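Local atomic coordinates of phosphodiesterase (Salpingoeca rosetta, PDB entry 7D7P), a protein that belongs to the cyclic nucleotide phosphodiesterase family, with an all-helical fold of the HD clan built around a site that holds zinc and magnesium ions. Residues V71-E76 with A138-A143; F157-R162 with Q172-N177; E185-L188 with N193-E196; G236-L241 with R248-A253. All coordinates share one frame; numbering follows the deposited sequence.

The four contacts illustrate how an all-helical domain round a metal site uses both sequence-distant and nearby packing. Contacts 1 and 3 share one hydrophobic layer, their centres about 14 Å apart: Ile141 CD1 of the first lies 3.7 Å from Val195 CG1 of the second. Contact 1 also meets contact 4, where Met139 CE approaches Leu252 O at 3.5 Å. Contact 2 touches none of the others, but shares helix 174-187 with contact 3, about 26 Å away between centres. Of the zinc ligands His111, His146, Asp147 and Asp260, the middle two soon follow residues 138-143 and Asp260 ends the helix of contact 4. The Leu175 side chain in contact 2 is about 6 Å from magnesium.

Contact 1 (V71-E76 with A138-A143); sequences VRVFQE and AMLIAA
Glu76 OE1 takes two N-H groups of Arg72 on the outer side of the helical turn whose Val73 and Phe74 pack on Leu140. The Arg72 NH2 bond to Glu76 OE1 is 2.8 Å, on the syn side of the carboxylate; the one from Arg72 NE, 3.1 Å from the same Glu76 OE1, arrives from above the carboxylate plane. This side-on grip spans one turn of helix and is extended by Ser50, bonded to Arg72 NH2, and Ser49, bonded to Glu76 OE2.

Across the contact everything is apolar. Leu140 CD1 sits almost exactly over the centre of the Phe74 ring, 3.9 Å from the centroid and only 2° off the normal, a CH-pi contact of nearly ideal form. Leu140 CB meets the far end of the same ring, 3.7 Å from Phe74 CZ, while the other branch of the leucine turns to Val73, with Leu140 CD2 3.9 Å from Val73 CG1. Val73 presents that methyl because CG1 stands anti to the backbone N (chi1 169°).

Helix 63-76 thus packs on helix 133-145, with Leu116 and Tyr120 of helix 109-126 and Leu90 of helix 87-99 packed alongside.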
loop_
_atom_site.group_PDB
_atom_site.type_symbol
_atom_site.label_atom_id
_atom_site.label_comp_id
_atom_site.label_asym_id
_atom_site.label_seq_id
_atom_site.Cartn_x
_atom_site.Cartn_y
_atom_site.Cartn_z
ATOM N N VAL A 71 22.292 -21.364 23.401
ATOM C CA VAL A 71 22.680 -22.752 23.631
ATOM C C VAL A 71 21.499 -23.684 23.396
ATOM O O VAL A 71 21.653 -24.773 22.828
ATOM C CB VAL A 71 23.256 -22.911 25.051
ATOM C CG1 VAL A 71 23.513 -24.380 25.362
ATOM C CG2 VAL A 71 24.529 -22.093 25.202
ATOM N N ARG A 72 20.300 -23.276 23.824
ATOM C CA ARG A 72 19.125 -24.123 23.650
ATOM C C ARG A 72 18.790 -24.318 22.177
ATOM O O ARG A 72 18.345 -25.402 21.779
ATOM C CB ARG A 72 17.928 -23.528 24.392
ATOM C CG ARG A 72 17.850 -23.916 25.854
ATOM C CD ARG A 72 16.515 -23.508 26.462
ATOM N NE ARG A 72 15.393 -24.278 25.928
ATOM C CZ ARG A 72 14.121 -24.073 26.258
ATOM N NH1 ARG A 72 13.801 -23.114 27.118
ATOM N NH2 ARG A 72 13.165 -24.821 25.727
ATOM N N VAL A 73 18.977 -23.282 21.355
ATOM C CA VAL A 73 18.737 -23.425 19.921
ATOM C C VAL A 73 19.659 -24.488 19.338
ATOM O O VAL A 73 19.219 -25.384 18.607
ATOM C CB VAL A 73 18.911 -22.074 19.205
ATOM C CG1 VAL A 73 18.938 -22.279 17.694
ATOM C CG2 VAL A 73 17.798 -21.113 19.593
ATOM N N PHE A 74 20.954 -24.407 19.662
ATOM C CA PHE A 74 21.910 -25.407 19.193
ATOM C C PHE A 74 21.580 -26.792 19.740
ATOM O O PHE A 74 21.676 -27.792 19.020
ATOM C CB PHE A 74 23.330 -25.007 19.600
ATOM C CG PHE A 74 23.974 -24.006 18.683
ATOM C CD1 PHE A 74 23.584 -22.677 18.702
ATOM C CD2 PHE A 74 24.981 -24.393 17.814
ATOM C CE1 PHE A 74 24.181 -21.752 17.867
ATOM C CE2 PHE A 74 25.581 -23.477 16.975
ATOM C CZ PHE A 74 25.180 -22.152 17.001
ATOM N N GLN A 75 21.195 -26.871 21.016
ATOM C CA GLN A 75 20.937 -28.168 21.633
ATOM C C GLN A 75 19.678 -28.813 21.064
ATOM O O GLN A 75 19.691 -29.987 20.679
ATOM C CB GLN A 75 20.826 -28.016 23.150
ATOM N N GLU A 76 18.578 -28.057 20.998
ATOM C CA GLU A 76 17.304 -28.654 20.607
ATOM C C GLU A 76 17.256 -28.995 19.121
ATOM O O GLU A 76 16.517 -29.903 18.724
ATOM C CB GLU A 76 16.154 -27.724 20.991
ATOM C CG GLU A 76 16.016 -27.551 22.499
ATOM C CD GLU A 76 14.688 -26.948 22.912
ATOM O OE1 GLU A 76 14.529 -26.637 24.110
ATOM O OE2 GLU A 76 13.806 -26.785 22.041
ATOM N N ALA A 138 25.283 -24.018 9.635
ATOM C CA ALA A 138 25.736 -22.782 9.004
ATOM C C ALA A 138 24.731 -21.650 9.185
ATOM O O ALA A 138 25.129 -20.488 9.326
ATOM C CB ALA A 138 25.998 -23.015 7.516
ATOM N N MET A 139 23.433 -21.960 9.175
ATOM C CA MET A 139 22.432 -20.909 9.329
ATOM C C MET A 139 22.444 -20.334 10.741
ATOM O O MET A 139 22.213 -19.135 10.929
ATOM C CB MET A 139 21.047 -21.446 8.974
ATOM C CG MET A 139 20.878 -21.760 7.492
ATOM S SD MET A 139 21.163 -20.316 6.448
ATOM C CE MET A 139 19.733 -19.324 6.877
ATOM N N LEU A 140 22.714 -21.175 11.745
ATOM C CA LEU A 140 22.793 -20.685 13.119
ATOM C C LEU A 140 23.987 -19.757 13.307
ATOM O O LEU A 140 23.870 -18.709 13.952
ATOM C CB LEU A 140 22.871 -21.860 14.096
ATOM C CG LEU A 140 21.722 -22.872 14.072
ATOM C CD1 LEU A 140 21.827 -23.840 15.250
ATOM C CD2 LEU A 140 20.376 -22.168 14.071
ATOM N N ILE A 141 25.145 -20.128 12.754
ATOM C CA ILE A 141 26.333 -19.286 12.870
ATOM C C ILE A 141 26.145 -17.987 12.096
ATOM O O ILE A 141 26.478 -16.902 12.589
ATOM C CB ILE A 141 27.579 -20.054 12.392
ATOM C CG1 ILE A 141 27.837 -21.269 13.287
ATOM C CG2 ILE A 141 28.797 -19.138 12.357
ATOM C CD1 ILE A 141 28.921 -22.195 12.764
ATOM N N ALA A 142 25.605 -18.073 10.877
ATOM C CA ALA A 142 25.431 -16.880 10.057
ATOM C C ALA A 142 24.477 -15.887 10.709
ATOM O O ALA A 142 24.724 -14.675 10.688
ATOM C CB ALA A 142 24.926 -17.268 8.667
ATOM N N ALA A 143 23.379 -16.381 11.291
ATOM C CA ALA A 143 22.391 -15.489 11.892
ATOM C C ALA A 143 22.980 -14.717 13.067
ATOM O O ALA A 143 22.735 -13.513 13.217
ATOM C CB ALA A 143 21.164 -16.287 12.339
#

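Contact 2 (F157-R162 with Q172-N177); sequences FHINSR and QSVLEN. With PEG (di(hydroxyethyl)ether), chain C.
The C-terminal part of helix 155-161 faces the first turn of helix 174-187, with the CA atoms of His158 and Val174 7.5 Å apart and no hydrogen bond between the two segments. His158 crosses Leu175 at about a right angle, and its imidazole meets the methyl obliquely, His158 NE2 lying 3.6 Å from Leu175 CD2. The other ring nitrogen, His158 ND1, is hydrogen-bonded to Ser163 OG, which helps to fix the ring's rotation. Val174 fills the space beside this pair: its CG1 is 4.2 Å from His158 CB, and its CG2 stands 4.3 Å from Ile159 CG1.

The two helix ends differ. Arg162 leaves the first helix with positive phi (52°) in a Schellman motif, and within that turn Phe157 O is gripped from opposite faces of its plane by Ser161 N and Ser161 OG. Ser173 occupies the N-cap position of the second helix, yet its hydroxyl makes no capping bond and binds Asp218 instead. The turn before the helix is braced from within by Asn177, whose ND2 donates to Gln172 O at 2.9 Å, coming from above the carbonyl plane.

A di(hydroxyethyl)ether molecule, probably from the crystallisation liquor, lies against the helix start; its O4 accepts a weak hydrogen bond from Val174 N (3.3 Å) and stands 3.5 Å from Ile159 CD1. Helix 164-169 also packs here, with Leu165 touching both His158 and Val174.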
loop_
_atom_site.group_PDB
_atom_site.type_symbol
_atom_site.label_atom_id
_atom_site.label_comp_id
_atom_site.label_asym_id
_atom_site.label_seq_id
_atom_site.Cartn_x
_atom_site.Cartn_y
_atom_site.Cartn_z
ATOM N N PHE A 157 26.920 5.632 4.190
ATOM C CA PHE A 157 27.858 6.462 4.938
ATOM C C PHE A 157 29.298 6.081 4.622
ATOM O O PHE A 157 30.150 6.951 4.404
ATOM C CB PHE A 157 27.599 6.347 6.442
ATOM C CG PHE A 157 28.649 7.022 7.278
ATOM C CD1 PHE A 157 28.551 8.372 7.575
ATOM C CD2 PHE A 157 29.747 6.318 7.744
ATOM C CE1 PHE A 157 29.523 9.000 8.329
ATOM C CE2 PHE A 157 30.720 6.940 8.496
ATOM C CZ PHE A 157 30.609 8.281 8.790
ATOM N N HIS A 158 29.594 4.778 4.609
ATOM C CA HIS A 158 30.957 4.337 4.333
ATOM C C HIS A 158 31.394 4.741 2.933
ATOM O O HIS A 158 32.512 5.232 2.742
ATOM C CB HIS A 158 31.067 2.824 4.517
ATOM C CG HIS A 158 31.116 2.400 5.951
ATOM N ND1 HIS A 158 32.278 2.424 6.692
ATOM C CD2 HIS A 158 30.146 1.962 6.786
ATOM C CE1 HIS A 158 32.022 2.010 7.919
ATOM N NE2 HIS A 158 30.735 1.723 8.002
ATOM N N ILE A 159 30.521 4.551 1.942
ATOM C CA ILE A 159 30.867 4.900 0.567
ATOM C C ILE A 159 31.034 6.408 0.418
ATOM O O ILE A 159 32.001 6.878 -0.195
ATOM C CB ILE A 159 29.807 4.342 -0.400
ATOM C CG1 ILE A 159 29.760 2.814 -0.309
ATOM C CG2 ILE A 159 30.093 4.783 -1.829
ATOM C CD1 ILE A 159 28.646 2.184 -1.117
ATOM N N ASN A 160 30.109 7.190 0.983
ATOM C CA ASN A 160 30.178 8.643 0.838
ATOM C C ASN A 160 31.365 9.226 1.597
ATOM O O ASN A 160 32.002 10.175 1.125
ATOM C CB ASN A 160 28.873 9.288 1.312
ATOM C CG ASN A 160 27.716 9.034 0.365
ATOM O OD1 ASN A 160 27.911 8.607 -0.772
ATOM N ND2 ASN A 160 26.500 9.301 0.831
ATOM N N SER A 161 31.678 8.680 2.773
ATOM C CA SER A 161 32.809 9.168 3.552
ATOM C C SER A 161 34.136 8.569 3.110
ATOM O O SER A 161 35.179 8.962 3.645
ATOM C CB SER A 161 32.599 8.876 5.042
ATOM O OG SER A 161 32.775 7.497 5.325
ATOM N N ARG A 162 34.121 7.639 2.154
ATOM C CA ARG A 162 35.324 6.937 1.712
ATOM C C ARG A 162 36.072 6.351 2.907
ATOM O O ARG A 162 37.285 6.512 3.062
ATOM C CB ARG A 162 36.225 7.856 0.883
ATOM C CG ARG A 162 35.840 7.910 -0.587
ATOM C CD ARG A 162 35.568 9.331 -1.052
ATOM N NE ARG A 162 36.802 10.070 -1.300
ATOM C CZ ARG A 162 36.863 11.228 -1.950
ATOM N NH1 ARG A 162 35.756 11.785 -2.422
ATOM N NH2 ARG A 162 38.031 11.827 -2.130
ATOM N N GLN A 172 31.561 -2.441 -2.391
ATOM C CA GLN A 172 30.668 -3.574 -2.615
ATOM C C GLN A 172 30.281 -4.183 -1.272
ATOM O O GLN A 172 31.141 -4.712 -0.560
ATOM C CB GLN A 172 31.342 -4.614 -3.507
ATOM C CG GLN A 172 32.018 -4.031 -4.739
ATOM C CD GLN A 172 31.035 -3.372 -5.685
ATOM O OE1 GLN A 172 30.025 -3.968 -6.059
ATOM N NE2 GLN A 172 31.321 -2.133 -6.073
ATOM N N SER A 173 28.989 -4.119 -0.942
ATOM C CA SER A 173 28.419 -4.665 0.295
ATOM C C SER A 173 29.395 -4.511 1.461
ATOM O O SER A 173 29.825 -5.481 2.082
ATOM C CB SER A 173 28.013 -6.130 0.119
ATOM O OG SER A 173 26.935 -6.277 -0.794
ATOM N N VAL A 174 29.748 -3.252 1.734
ATOM C CA VAL A 174 30.885 -2.950 2.607
ATOM C C VAL A 174 30.700 -3.586 3.980
ATOM O O VAL A 174 31.562 -4.325 4.466
ATOM C CB VAL A 174 31.085 -1.428 2.719
ATOM C CG1 VAL A 174 32.163 -1.104 3.733
ATOM C CG2 VAL A 174 31.432 -0.831 1.355
ATOM N N LEU A 175 29.569 -3.300 4.628
ATOM C CA LEU A 175 29.340 -3.808 5.978
ATOM C C LEU A 175 29.189 -5.322 5.989
ATOM O O LEU A 175 29.761 -6.001 6.849
ATOM C CB LEU A 175 28.100 -3.153 6.582
ATOM C CG LEU A 175 28.253 -1.714 7.065
ATOM C CD1 LEU A 175 26.926 -1.201 7.586
ATOM C CD2 LEU A 175 29.328 -1.629 8.133
ATOM N N GLU A 176 28.411 -5.867 5.049
ATOM C CA GLU A 176 28.149 -7.303 5.035
ATOM C C GLU A 176 29.422 -8.099 4.774
ATOM O O GLU A 176 29.629 -9.163 5.370
ATOM C CB GLU A 176 27.079 -7.629 3.990
ATOM C CG GLU A 176 25.696 -7.059 4.306
ATOM C CD GLU A 176 25.604 -5.553 4.085
ATOM O OE1 GLU A 176 26.394 -5.012 3.280
ATOM O OE2 GLU A 176 24.746 -4.907 4.724
ATOM N N ASN A 177 30.285 -7.606 3.882
ATOM C CA ASN A 177 31.591 -8.233 3.703
ATOM C C ASN A 177 32.393 -8.195 4.996
ATOM O O ASN A 177 33.081 -9.164 5.343
ATOM C CB ASN A 177 32.359 -7.536 2.579
ATOM C CG ASN A 177 32.141 -8.189 1.232
ATOM O OD1 ASN A 177 32.316 -9.399 1.082
ATOM N ND2 ASN A 177 31.758 -7.392 0.240
HETATM C C2 PEG C . 26.494 -3.126 -2.842
HETATM O O2 PEG C . 25.654 -2.503 -1.910
HETATM C C3 PEG C . 26.114 -1.254 -1.479
HETATM C C4 PEG C . 26.912 -1.428 -0.188
HETATM O O4 PEG C . 28.280 -1.209 -0.406
#

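Contact 3 (E185-L188 with N193-E196); sequences EILL and NVVE
Leu187, in the last turn of helix 174-187, meets all three of Asn193, Val194 and Val195 as the chain doubles back over only a few residues. Its CG is placed anti to the backbone N (chi1 -170°), which spreads the two methyls over the returning loop. Leu187 CD1 closes on Val194 CG1 at 3.5 Å, the two side chains crossing obliquely. Leu187 CD2 lies 3.8 Å from Val195 CG2, and this valine crosses the leucine at about a right angle. The backbone takes part as well: Leu187 O receives a CA-H...O contact from Asn193 CA at 3.2 Å, no conventional hydrogen bond joining the two segments. Leu188, the first residue beyond the helix, adds a looser fringe on the outer side.

The loop that receives the leucine is a type I beta turn from Asn193 to Glu196. Asn193 OD1 takes a weak hydrogen bond from Val195 N (3.3 Å), its side chain folding back over the turn it begins.

Beneath the loop, Ile141 of helix 133-145 packs on both valines; Trp93 and Leu90 of helix 87-99 touch Leu187 and Val194 respectively, and Lys89 of the same helix forms a salt bridge with Glu196.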
loop_
_atom_site.group_PDB
_atom_site.type_symbol
_atom_site.label_atom_id
_atom_site.label_comp_id
_atom_site.label_asym_id
_atom_site.label_seq_id
_atom_site.Cartn_x
_atom_site.Cartn_y
_atom_site.Cartn_z
ATOM N N GLU A 185 36.934 -15.016 11.235
ATOM C CA GLU A 185 38.055 -14.698 12.114
ATOM C C GLU A 185 37.766 -15.142 13.541
ATOM O O GLU A 185 38.659 -15.638 14.241
ATOM C CB GLU A 185 38.348 -13.197 12.064
ATOM C CG GLU A 185 39.791 -12.835 12.366
ATOM C CD GLU A 185 40.729 -13.157 11.217
ATOM O OE1 GLU A 185 40.312 -13.024 10.046
ATOM O OE2 GLU A 185 41.885 -13.540 11.487
ATOM N N ILE A 186 36.520 -14.980 13.988
ATOM C CA ILE A 186 36.134 -15.453 15.313
ATOM C C ILE A 186 36.049 -16.972 15.331
ATOM O O ILE A 186 36.525 -17.627 16.267
ATOM C CB ILE A 186 34.798 -14.811 15.734
ATOM C CG1 ILE A 186 34.984 -13.322 16.031
ATOM C CG2 ILE A 186 34.202 -15.540 16.937
ATOM C CD1 ILE A 186 33.677 -12.570 16.136
ATOM N N LEU A 187 35.459 -17.555 14.286
ATOM C CA LEU A 187 35.172 -18.986 14.270
ATOM C C LEU A 187 36.446 -19.814 14.159
ATOM O O LEU A 187 36.633 -20.785 14.901
ATOM C CB LEU A 187 34.220 -19.304 13.117
ATOM C CG LEU A 187 33.628 -20.708 13.074
ATOM C CD1 LEU A 187 32.761 -20.936 14.296
ATOM C CD2 LEU A 187 32.832 -20.913 11.793
ATOM N N LEU A 188 37.337 -19.448 13.236
ATOM C CA LEU A 188 38.545 -20.231 13.003
ATOM C C LEU A 188 39.567 -20.118 14.129
ATOM O O LEU A 188 40.604 -20.789 14.063
ATOM C CB LEU A 188 39.189 -19.822 11.677
ATOM C CG LEU A 188 38.306 -19.993 10.436
ATOM C CD1 LEU A 188 39.074 -19.659 9.165
ATOM C CD2 LEU A 188 37.732 -21.402 10.372
ATOM N N ASN A 193 36.628 -22.663 17.926
ATOM C CA ASN A 193 36.338 -23.421 16.716
ATOM C C ASN A 193 35.216 -24.427 16.942
ATOM O O ASN A 193 35.466 -25.591 17.276
ATOM C CB ASN A 193 37.592 -24.135 16.214
ATOM C CG ASN A 193 37.503 -24.491 14.749
ATOM O OD1 ASN A 193 36.416 -24.507 14.171
ATOM N ND2 ASN A 193 38.645 -24.780 14.136
ATOM N N VAL A 194 33.973 -23.982 16.742
ATOM C CA VAL A 194 32.814 -24.859 16.891
ATOM C C VAL A 194 32.614 -25.776 15.695
ATOM O O VAL A 194 31.832 -26.731 15.785
ATOM C CB VAL A 194 31.551 -24.009 17.130
ATOM C CG1 VAL A 194 30.944 -23.555 15.810
ATOM C CG2 VAL A 194 30.538 -24.770 17.958
ATOM N N VAL A 195 33.306 -25.528 14.586
ATOM C CA VAL A 195 33.203 -26.358 13.394
ATOM C C VAL A 195 34.462 -27.202 13.194
ATOM O O VAL A 195 34.742 -27.648 12.083
ATOM C CB VAL A 195 32.897 -25.508 12.150
ATOM C CG1 VAL A 195 31.562 -24.793 12.312
ATOM C CG2 VAL A 195 34.020 -24.506 11.890
ATOM N N GLU A 196 35.220 -27.440 14.268
ATOM C CA GLU A 196 36.489 -28.152 14.156
ATOM C C GLU A 196 36.325 -29.586 13.662
ATOM O O GLU A 196 37.274 -30.143 13.101
ATOM C CB GLU A 196 37.207 -28.152 15.508
ATOM C CG GLU A 196 36.435 -28.861 16.613
ATOM C CD GLU A 196 37.103 -28.746 17.967
ATOM O OE1 GLU A 196 38.288 -28.356 18.018
ATOM O OE2 GLU A 196 36.440 -29.048 18.983
#

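Contact 4 (G236-L241 with R248-A253); sequences GGFINL and RLFVLA
The loop between helix 222-234 and helix 245-260 folds back along the helix it leads into, and this contact is where Phe238 and Leu241 settle on Val251 and Arg248. Val251 CG2 is the methyl both loop residues share: it lies over one face of the Phe238 ring, 3.8 Å from the centroid and displaced toward the rim, 3.6 Å from Phe238 CZ. The same methyl is 4.0 Å from Leu241 CD2. Chi1 of 168° sets Val251 CG1 anti to the backbone N, which leaves CG2 anti to the carbonyl carbon and turned to both loop residues. Phe250 joins from the side, ring edge against ring edge, its CE2 4.1 Å from Phe238 CZ.

One polar bond closes the other end. Arg248 NH1 donates to Leu241 O at 3.1 Å, with an N-H...O angle of 150°; the oxygen lies near the guanidinium plane and the donor in the carbonyl plane. A bend at chi3 (69°) brings the edge of the guanidinium round to that oxygen. Glu135 forms a salt bridge to NE and Asn245 bonds to NH2, so bonds at NE, NH1 and NH2 limit the group's rotation.

Such docking marks an interhelical loop of an all-helical domain that packs back on the helix following it.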
loop_
_atom_site.group_PDB
_atom_site.type_symbol
_atom_site.label_atom_id
_atom_site.label_comp_id
_atom_site.label_asym_id
_atom_site.label_seq_id
_atom_site.Cartn_x
_atom_site.Cartn_y
_atom_site.Cartn_z
ATOM N N GLY A 236 4.876 -22.134 -10.480
ATOM C CA GLY A 236 4.318 -23.134 -9.601
ATOM C C GLY A 236 4.990 -23.241 -8.247
ATOM O O GLY A 236 4.377 -23.761 -7.307
ATOM N N GLY A 237 6.224 -22.774 -8.123
ATOM C CA GLY A 237 6.950 -22.802 -6.870
ATOM C C GLY A 237 8.218 -23.623 -6.977
ATOM O O GLY A 237 8.641 -24.037 -8.060
ATOM N N PHE A 238 8.833 -23.859 -5.822
ATOM C CA PHE A 238 10.075 -24.616 -5.772
ATOM C C PHE A 238 9.806 -26.101 -5.983
ATOM O O PHE A 238 8.869 -26.668 -5.414
ATOM C CB PHE A 238 10.778 -24.387 -4.435
ATOM C CG PHE A 238 11.231 -22.972 -4.225
ATOM C CD1 PHE A 238 12.353 -22.489 -4.878
ATOM C CD2 PHE A 238 10.539 -22.125 -3.374
ATOM C CE1 PHE A 238 12.778 -21.186 -4.690
ATOM C CE2 PHE A 238 10.958 -20.820 -3.179
ATOM C CZ PHE A 238 12.079 -20.349 -3.839
ATOM N N ILE A 239 10.640 -26.734 -6.805
ATOM C CA ILE A 239 10.476 -28.134 -7.185
ATOM C C ILE A 239 11.699 -28.904 -6.705
ATOM O O ILE A 239 12.807 -28.706 -7.220
ATOM C CB ILE A 239 10.281 -28.300 -8.699
ATOM N N ASN A 240 11.497 -29.786 -5.724
ATOM C CA ASN A 240 12.529 -30.685 -5.207
ATOM C C ASN A 240 13.780 -29.910 -4.784
ATOM O O ASN A 240 14.841 -29.982 -5.405
ATOM C CB ASN A 240 12.874 -31.765 -6.237
ATOM C CG ASN A 240 13.666 -32.914 -5.633
ATOM O OD1 ASN A 240 14.342 -33.659 -6.344
ATOM N ND2 ASN A 240 13.587 -33.059 -4.314
ATOM N N LEU A 241 13.621 -29.172 -3.684
ATOM C CA LEU A 241 14.731 -28.395 -3.149
ATOM C C LEU A 241 15.848 -29.278 -2.606
ATOM O O LEU A 241 17.004 -28.845 -2.579
ATOM C CB LEU A 241 14.229 -27.452 -2.055
ATOM C CG LEU A 241 13.462 -26.222 -2.550
ATOM C CD1 LEU A 241 12.720 -25.541 -1.408
ATOM C CD2 LEU A 241 14.406 -25.249 -3.236
ATOM N N ARG A 248 18.344 -24.313 -3.295
ATOM C CA ARG A 248 18.189 -24.429 -1.848
ATOM C C ARG A 248 18.957 -23.331 -1.123
ATOM O O ARG A 248 18.486 -22.802 -0.110
ATOM C CB ARG A 248 18.648 -25.810 -1.376
ATOM C CG ARG A 248 18.414 -26.066 0.106
ATOM C CD ARG A 248 18.689 -27.518 0.476
ATOM N NE ARG A 248 20.108 -27.859 0.399
ATOM C CZ ARG A 248 20.643 -28.626 -0.547
ATOM N NH1 ARG A 248 19.877 -29.134 -1.502
ATOM N NH2 ARG A 248 21.944 -28.885 -0.538
ATOM N N LEU A 249 20.142 -22.974 -1.626
ATOM C CA LEU A 249 20.898 -21.879 -1.025
ATOM C C LEU A 249 20.156 -20.556 -1.172
ATOM O O LEU A 249 20.173 -19.721 -0.258
ATOM C CB LEU A 249 22.289 -21.789 -1.653
ATOM C CG LEU A 249 23.188 -20.666 -1.127
ATOM C CD1 LEU A 249 23.322 -20.743 0.391
ATOM C CD2 LEU A 249 24.559 -20.698 -1.791
ATOM N N PHE A 250 19.497 -20.346 -2.316
ATOM C CA PHE A 250 18.691 -19.143 -2.497
ATOM C C PHE A 250 17.603 -19.046 -1.434
ATOM O O PHE A 250 17.356 -17.966 -0.882
ATOM C CB PHE A 250 18.079 -19.130 -3.899
ATOM C CG PHE A 250 17.074 -18.030 -4.118
ATOM C CD1 PHE A 250 17.493 -16.736 -4.377
ATOM C CD2 PHE A 250 15.716 -18.294 -4.079
ATOM C CE1 PHE A 250 16.576 -15.724 -4.583
ATOM C CE2 PHE A 250 14.793 -17.286 -4.285
ATOM C CZ PHE A 250 15.224 -16.000 -4.536
ATOM N N VAL A 251 16.948 -20.170 -1.130
ATOM C CA VAL A 251 15.894 -20.184 -0.118
ATOM C C VAL A 251 16.464 -19.858 1.258
ATOM O O VAL A 251 15.860 -19.106 2.032
ATOM C CB VAL A 251 15.171 -21.543 -0.129
ATOM C CG1 VAL A 251 14.277 -21.691 1.095
ATOM C CG2 VAL A 251 14.364 -21.699 -1.410
ATOM N N LEU A 252 17.633 -20.416 1.584
ATOM C CA LEU A 252 18.274 -20.090 2.856
ATOM C C LEU A 252 18.594 -18.602 2.945
ATOM O O LEU A 252 18.392 -17.977 3.992
ATOM C CB LEU A 252 19.543 -20.923 3.039
ATOM C CG LEU A 252 19.380 -22.444 2.998
ATOM C CD1 LEU A 252 20.719 -23.132 3.214
ATOM C CD2 LEU A 252 18.361 -22.907 4.028
ATOM N N ALA A 253 19.097 -18.021 1.853
ATOM C CA ALA A 253 19.347 -16.585 1.830
ATOM C C ALA A 253 18.051 -15.799 1.991
ATOM O O ALA A 253 18.025 -14.762 2.664
ATOM C CB ALA A 253 20.054 -16.197 0.531
#